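Long-range contact in protein (CD58) (Homo sapiens, PDB 1CCZ), which binds the T-lymphocyte adhesion receptor CD2 as a two-domain immunoglobulin-superfamily glycoprotein, and probably serves in cell-cell adhesion: residues V9-L23 with D56-T68. Residues are numbered along the deposited sequence; the frame is centred on the assembly and turned at random.
With NAG (2-acetamido-2-deoxy-beta-D-glucopyranose), chain C; NAG (2-acetamido-2-deoxy-beta-D-glucopyranose), chain B.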
loop_
_atom_site.group_PDB
_atom_site.type_symbol
_atom_site.label_atom_id
_atom_site.label_comp_id
_atom_site.label_asym_id
_atom_site.label_seq_id
_atom_site.Cartn_x
_atom_site.Cartn_y
_atom_site.Cartn_z
ATOM N N VAL A 9 -6.099 -3.745 -1.356
ATOM C CA VAL A 9 -7.018 -4.524 -2.167
ATOM C C VAL A 9 -8.336 -4.541 -1.409
ATOM O O VAL A 9 -8.349 -4.661 -0.181
ATOM C CB VAL A 9 -6.511 -5.969 -2.364
ATOM C CG1 VAL A 9 -7.199 -6.604 -3.541
ATOM C CG2 VAL A 9 -5.058 -5.963 -2.622
ATOM N N TYR A 10 -9.432 -4.387 -2.151
ATOM C CA TYR A 10 -10.799 -4.352 -1.611
ATOM C C TYR A 10 -11.119 -3.105 -0.788
ATOM O O TYR A 10 -12.263 -2.901 -0.399
ATOM C CB TYR A 10 -11.107 -5.616 -0.788
ATOM C CG TYR A 10 -10.755 -6.896 -1.510
ATOM C CD1 TYR A 10 -10.940 -7.015 -2.896
ATOM C CD2 TYR A 10 -10.163 -7.958 -0.832
ATOM C CE1 TYR A 10 -10.530 -8.160 -3.593
ATOM C CE2 TYR A 10 -9.748 -9.106 -1.512
ATOM C CZ TYR A 10 -9.927 -9.198 -2.891
ATOM O OH TYR A 10 -9.445 -10.302 -3.562
ATOM N N GLY A 11 -10.122 -2.267 -0.523
ATOM C CA GLY A 11 -10.376 -1.042 0.221
ATOM C C GLY A 11 -10.664 0.110 -0.738
ATOM O O GLY A 11 -11.059 -0.103 -1.885
ATOM N N ASN A 12 -10.462 1.336 -0.288
ATOM C CA ASN A 12 -10.701 2.476 -1.158
ATOM C C ASN A 12 -9.689 3.573 -0.886
ATOM O O ASN A 12 -8.993 3.549 0.124
ATOM C CB ASN A 12 -12.104 3.011 -0.926
ATOM C CG ASN A 12 -12.302 3.502 0.483
ATOM O OD1 ASN A 12 -11.747 4.533 0.856
ATOM N ND2 ASN A 12 -13.081 2.776 1.278
ATOM N N VAL A 13 -9.599 4.528 -1.799
ATOM C CA VAL A 13 -8.692 5.648 -1.631
ATOM C C VAL A 13 -9.375 6.870 -2.201
ATOM O O VAL A 13 -10.298 6.757 -3.006
ATOM C CB VAL A 13 -7.374 5.491 -2.424
ATOM C CG1 VAL A 13 -6.484 4.473 -1.767
ATOM C CG2 VAL A 13 -7.680 5.119 -3.871
ATOM N N THR A 14 -8.916 8.040 -1.778
ATOM C CA THR A 14 -9.444 9.287 -2.288
ATOM C C THR A 14 -8.266 10.125 -2.780
ATOM O O THR A 14 -7.284 10.299 -2.059
ATOM C CB THR A 14 -10.196 10.050 -1.203
ATOM O OG1 THR A 14 -11.386 9.331 -0.879
ATOM C CG2 THR A 14 -10.561 11.451 -1.684
ATOM N N PHE A 15 -8.346 10.595 -4.023
ATOM C CA PHE A 15 -7.312 11.436 -4.606
ATOM C C PHE A 15 -7.783 12.847 -4.272
ATOM O O PHE A 15 -8.678 13.384 -4.930
ATOM C CB PHE A 15 -7.249 11.241 -6.122
ATOM C CG PHE A 15 -6.813 9.852 -6.553
ATOM C CD1 PHE A 15 -6.007 9.064 -5.740
ATOM C CD2 PHE A 15 -7.210 9.336 -7.780
ATOM C CE1 PHE A 15 -5.604 7.778 -6.148
ATOM C CE2 PHE A 15 -6.818 8.061 -8.200
ATOM C CZ PHE A 15 -6.014 7.280 -7.385
ATOM N N HIS A 16 -7.203 13.425 -3.222
ATOM C CA HIS A 16 -7.577 14.764 -2.770
ATOM C C HIS A 16 -7.008 15.864 -3.649
ATOM O O HIS A 16 -5.793 15.954 -3.861
ATOM C CB HIS A 16 -7.137 14.973 -1.324
ATOM C CG HIS A 16 -7.852 14.085 -0.348
ATOM N ND1 HIS A 16 -9.136 14.339 0.083
ATOM C CD2 HIS A 16 -7.467 12.934 0.255
ATOM C CE1 HIS A 16 -9.518 13.382 0.915
ATOM N NE2 HIS A 16 -8.522 12.516 1.035
ATOM N N VAL A 17 -7.907 16.693 -4.166
ATOM C CA VAL A 17 -7.525 17.780 -5.038
ATOM C C VAL A 17 -7.818 19.094 -4.343
ATOM O O VAL A 17 -8.920 19.295 -3.835
ATOM C CB VAL A 17 -8.321 17.735 -6.350
ATOM C CG1 VAL A 17 -8.096 19.001 -7.145
ATOM C CG2 VAL A 17 -7.902 16.537 -7.164
ATOM N N PRO A 18 -6.816 19.994 -4.284
ATOM C CA PRO A 18 -6.901 21.329 -3.662
ATOM C C PRO A 18 -8.269 22.012 -3.875
ATOM O O PRO A 18 -8.630 22.385 -4.997
ATOM C CB PRO A 18 -5.774 22.113 -4.342
ATOM C CG PRO A 18 -4.962 21.082 -5.138
ATOM C CD PRO A 18 -5.468 19.721 -4.809
ATOM N N SER A 19 -9.019 22.193 -2.796
ATOM C CA SER A 19 -10.339 22.792 -2.908
ATOM C C SER A 19 -10.410 24.291 -2.628
ATOM O O SER A 19 -10.331 24.721 -1.476
ATOM C CB SER A 19 -11.324 22.055 -1.986
ATOM O OG SER A 19 -12.553 22.758 -1.872
ATOM N N ASN A 20 -10.548 25.081 -3.696
ATOM C CA ASN A 20 -10.689 26.541 -3.595
ATOM C C ASN A 20 -11.913 26.948 -4.437
ATOM O O ASN A 20 -13.058 26.807 -3.978
ATOM C CB ASN A 20 -9.413 27.280 -4.074
ATOM C CG ASN A 20 -8.719 26.582 -5.235
ATOM O OD1 ASN A 20 -8.034 25.569 -5.057
ATOM N ND2 ASN A 20 -8.883 27.132 -6.433
ATOM N N VAL A 21 -11.676 27.429 -5.661
ATOM C CA VAL A 21 -12.763 27.821 -6.573
ATOM C C VAL A 21 -13.471 26.565 -7.095
ATOM O O VAL A 21 -12.848 25.738 -7.771
ATOM C CB VAL A 21 -12.226 28.610 -7.802
ATOM C CG1 VAL A 21 -11.092 27.841 -8.476
ATOM C CG2 VAL A 21 -13.352 28.852 -8.796
ATOM N N PRO A 22 -14.777 26.400 -6.790
ATOM C CA PRO A 22 -15.472 25.201 -7.285
ATOM C C PRO A 22 -15.250 24.956 -8.786
ATOM O O PRO A 22 -15.110 25.889 -9.591
ATOM C CB PRO A 22 -16.948 25.457 -6.953
ATOM C CG PRO A 22 -16.925 26.440 -5.835
ATOM C CD PRO A 22 -15.665 27.272 -5.999
ATOM N N LEU A 23 -15.202 23.682 -9.143
ATOM C CA LEU A 23 -15.004 23.277 -10.514
ATOM C C LEU A 23 -16.377 23.185 -11.148
ATOM O O LEU A 23 -17.335 22.805 -10.478
ATOM C CB LEU A 23 -14.329 21.909 -10.534
ATOM C CG LEU A 23 -12.841 21.923 -10.162
ATOM C CD1 LEU A 23 -12.648 22.377 -8.720
ATOM C CD2 LEU A 23 -12.259 20.526 -10.364
ATOM N N ASP A 56 -16.310 14.231 -5.971
ATOM C CA ASP A 56 -16.691 15.443 -5.249
ATOM C C ASP A 56 -16.902 16.576 -6.261
ATOM O O ASP A 56 -15.976 17.011 -6.936
ATOM C CB ASP A 56 -15.598 15.820 -4.235
ATOM C CG ASP A 56 -16.022 16.951 -3.299
ATOM O OD1 ASP A 56 -17.209 17.345 -3.279
ATOM O OD2 ASP A 56 -15.151 17.445 -2.571
ATOM N N THR A 57 -18.125 17.058 -6.363
ATOM C CA THR A 57 -18.442 18.105 -7.323
ATOM C C THR A 57 -17.867 19.462 -6.972
ATOM O O THR A 57 -17.866 20.375 -7.803
ATOM C CB THR A 57 -19.934 18.277 -7.444
ATOM O OG1 THR A 57 -20.434 18.741 -6.186
ATOM C CG2 THR A 57 -20.601 16.944 -7.795
ATOM N N VAL A 58 -17.385 19.602 -5.746
ATOM C CA VAL A 58 -16.823 20.871 -5.309
ATOM C C VAL A 58 -15.332 21.000 -5.587
ATOM O O VAL A 58 -14.884 21.971 -6.211
ATOM C CB VAL A 58 -17.050 21.063 -3.811
ATOM C CG1 VAL A 58 -16.393 22.337 -3.345
ATOM C CG2 VAL A 58 -18.528 21.090 -3.527
ATOM N N SER A 59 -14.574 20.006 -5.122
ATOM C CA SER A 59 -13.115 19.978 -5.263
ATOM C C SER A 59 -12.657 19.166 -6.447
ATOM O O SER A 59 -11.551 19.358 -6.940
ATOM C CB SER A 59 -12.494 19.366 -4.023
ATOM O OG SER A 59 -13.005 18.054 -3.843
ATOM N N GLY A 60 -13.507 18.244 -6.883
ATOM C CA GLY A 60 -13.154 17.387 -7.993
ATOM C C GLY A 60 -12.437 16.141 -7.506
ATOM O O GLY A 60 -11.996 15.338 -8.310
ATOM N N SER A 61 -12.324 15.977 -6.192
ATOM C CA SER A 61 -11.661 14.808 -5.595
ATOM C C SER A 61 -12.354 13.514 -5.988
ATOM O O SER A 61 -13.580 13.420 -5.943
ATOM C CB SER A 61 -11.662 14.907 -4.060
ATOM O OG SER A 61 -10.695 15.828 -3.594
ATOM N N LEU A 62 -11.560 12.508 -6.346
ATOM C CA LEU A 62 -12.089 11.206 -6.749
ATOM C C LEU A 62 -11.866 10.142 -5.686
ATOM O O LEU A 62 -10.763 10.029 -5.145
ATOM C CB LEU A 62 -11.413 10.733 -8.041
ATOM C CG LEU A 62 -11.843 9.368 -8.584
ATOM C CD1 LEU A 62 -13.264 9.484 -9.082
ATOM C CD2 LEU A 62 -10.944 8.928 -9.705
ATOM N N THR A 63 -12.912 9.375 -5.378
ATOM C CA THR A 63 -12.801 8.275 -4.436
ATOM C C THR A 63 -13.090 7.004 -5.227
ATOM O O THR A 63 -14.094 6.930 -5.923
ATOM C CB THR A 63 -13.805 8.388 -3.282
ATOM O OG1 THR A 63 -13.458 9.505 -2.463
ATOM C CG2 THR A 63 -13.763 7.125 -2.408
ATOM N N ILE A 64 -12.188 6.027 -5.153
ATOM C CA ILE A 64 -12.357 4.749 -5.841
ATOM C C ILE A 64 -12.602 3.668 -4.778
ATOM O O ILE A 64 -11.817 3.524 -3.839
ATOM C CB ILE A 64 -11.098 4.366 -6.633
ATOM C CG1 ILE A 64 -10.736 5.485 -7.600
ATOM C CG2 ILE A 64 -11.333 3.055 -7.377
ATOM C CD1 ILE A 64 -9.459 5.249 -8.370
ATOM N N TYR A 65 -13.690 2.918 -4.917
ATOM C CA TYR A 65 -14.018 1.874 -3.952
ATOM C C TYR A 65 -13.649 0.504 -4.474
ATOM O O TYR A 65 -13.437 0.313 -5.678
ATOM C CB TYR A 65 -15.515 1.896 -3.617
ATOM C CG TYR A 65 -15.981 3.209 -3.041
ATOM C CD1 TYR A 65 -15.849 3.480 -1.678
ATOM C CD2 TYR A 65 -16.551 4.193 -3.861
ATOM C CE1 TYR A 65 -16.269 4.695 -1.139
ATOM C CE2 TYR A 65 -16.979 5.417 -3.335
ATOM C CZ TYR A 65 -16.836 5.659 -1.981
ATOM O OH TYR A 65 -17.262 6.855 -1.460
ATOM N N ASN A 66 -13.560 -0.445 -3.546
ATOM C CA ASN A 66 -13.241 -1.819 -3.883
ATOM C C ASN A 66 -12.041 -1.999 -4.819
ATOM O O ASN A 66 -12.152 -2.598 -5.895
ATOM C CB ASN A 66 -14.475 -2.472 -4.485
ATOM C CG ASN A 66 -14.570 -3.926 -4.133
ATOM O OD1 ASN A 66 -14.215 -4.341 -3.021
ATOM N ND2 ASN A 66 -15.040 -4.715 -5.090
ATOM N N LEU A 67 -10.891 -1.502 -4.377
ATOM C CA LEU A 67 -9.663 -1.565 -5.153
ATOM C C LEU A 67 -9.255 -2.958 -5.580
ATOM O O LEU A 67 -9.442 -3.921 -4.845
ATOM C CB LEU A 67 -8.523 -0.917 -4.368
ATOM C CG LEU A 67 -8.674 0.591 -4.139
ATOM C CD1 LEU A 67 -7.596 1.093 -3.201
ATOM C CD2 LEU A 67 -8.580 1.306 -5.479
ATOM N N THR A 68 -8.706 -3.053 -6.784
ATOM C CA THR A 68 -8.226 -4.308 -7.341
ATOM C C THR A 68 -6.859 -3.959 -7.910
ATOM O O THR A 68 -6.582 -2.789 -8.165
ATOM C CB THR A 68 -9.151 -4.849 -8.475
ATOM O OG1 THR A 68 -8.465 -5.862 -9.213
ATOM C CG2 THR A 68 -9.532 -3.747 -9.443
HETATM C C1 NAG C . -15.228 -6.131 -4.839
HETATM C C2 NAG C . -16.710 -6.406 -4.465
HETATM C C3 NAG C . -17.152 -7.788 -4.980
HETATM C C4 NAG C . -15.992 -8.814 -4.961
HETATM C C5 NAG C . -14.754 -8.306 -5.742
HETATM C C6 NAG C . -14.582 -8.993 -7.086
HETATM C C7 NAG C . -17.736 -5.387 -2.506
HETATM C C8 NAG C . -17.883 -5.360 -0.994
HETATM N N2 NAG C . -16.917 -6.307 -3.024
HETATM O O3 NAG C . -17.657 -7.663 -6.308
HETATM O O4 NAG C . -15.623 -9.114 -3.618
HETATM O O5 NAG C . -14.844 -6.887 -6.002
HETATM O O6 NAG C . -13.449 -8.486 -7.774
HETATM O O7 NAG C . -18.368 -4.580 -3.187
HETATM C C1 NAG B . -13.222 3.163 2.667
HETATM C C2 NAG B . -14.390 2.418 3.310
HETATM C C3 NAG B . -14.492 2.713 4.825
HETATM C C4 NAG B . -13.125 2.759 5.547
HETATM C C5 NAG B . -12.055 3.469 4.712
HETATM C C6 NAG B . -10.664 3.308 5.298
HETATM C C7 NAG B . -16.532 1.973 2.307
HETATM C C8 NAG B . -17.775 2.521 1.627
HETATM N N2 NAG B . -15.609 2.855 2.658
HETATM O O3 NAG B . -15.300 1.714 5.444
HETATM O O4 NAG B . -13.269 3.442 6.789
HETATM O O5 NAG B . -12.015 2.918 3.384
HETATM O O6 NAG B . -9.666 3.673 4.353
HETATM O O7 NAG B . -16.417 0.763 2.513
HETATM O O HOH W 1 -12.176 15.893 -0.461
HETATM O O HOH W 2 -18.895 23.078 -8.419
#
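V13 and I64 face each other as a hydrogen-bonded antiparallel pair, a compact example of how an immunoglobulin sandwich separates a greasy from a polar sheet face. I64 N meets V13 O at 3.0 Å, and at the next hydrogen-bonded pair F15 N gives a shorter bond of 2.7 Å to L62 O. The inward side chains of 13-15 and 62-64 pack tightly: I64 CD1 lies 3.9 Å from F15 CE2, while L67 crosses V13 at about a right angle, its CD1 3.8 Å from V13 CG1. F88, Y75 and L90 of the opposing sheet close over F15. On the reverse face the T14 and T63 hydroxyls hydrogen-bond at 2.6 Å; a shared torsion (chi1 -68°, OG1 anti to the carbonyl carbon) points them at each other across this close pair. Past the strand, S61 OG accepts V17 N at 3.0 Å, and S59 OG, which donates to D56, receives S61 N in an ST turn. Beyond lies the loose end: poorly ordered S19 and P22 skirt V58, and L23 N makes only a weak bond to V58 O. At the other end, N12 and N66 carry N-linked sugars; C8, the acetamido methyl of the sugar on N12, comes 3.8 Å from Y65 CE1. Hydroxyls thus pair with one another, backbone or carboxylate, so the polar face largely satisfies itself, leaving the sugars, probably, to meet solvent.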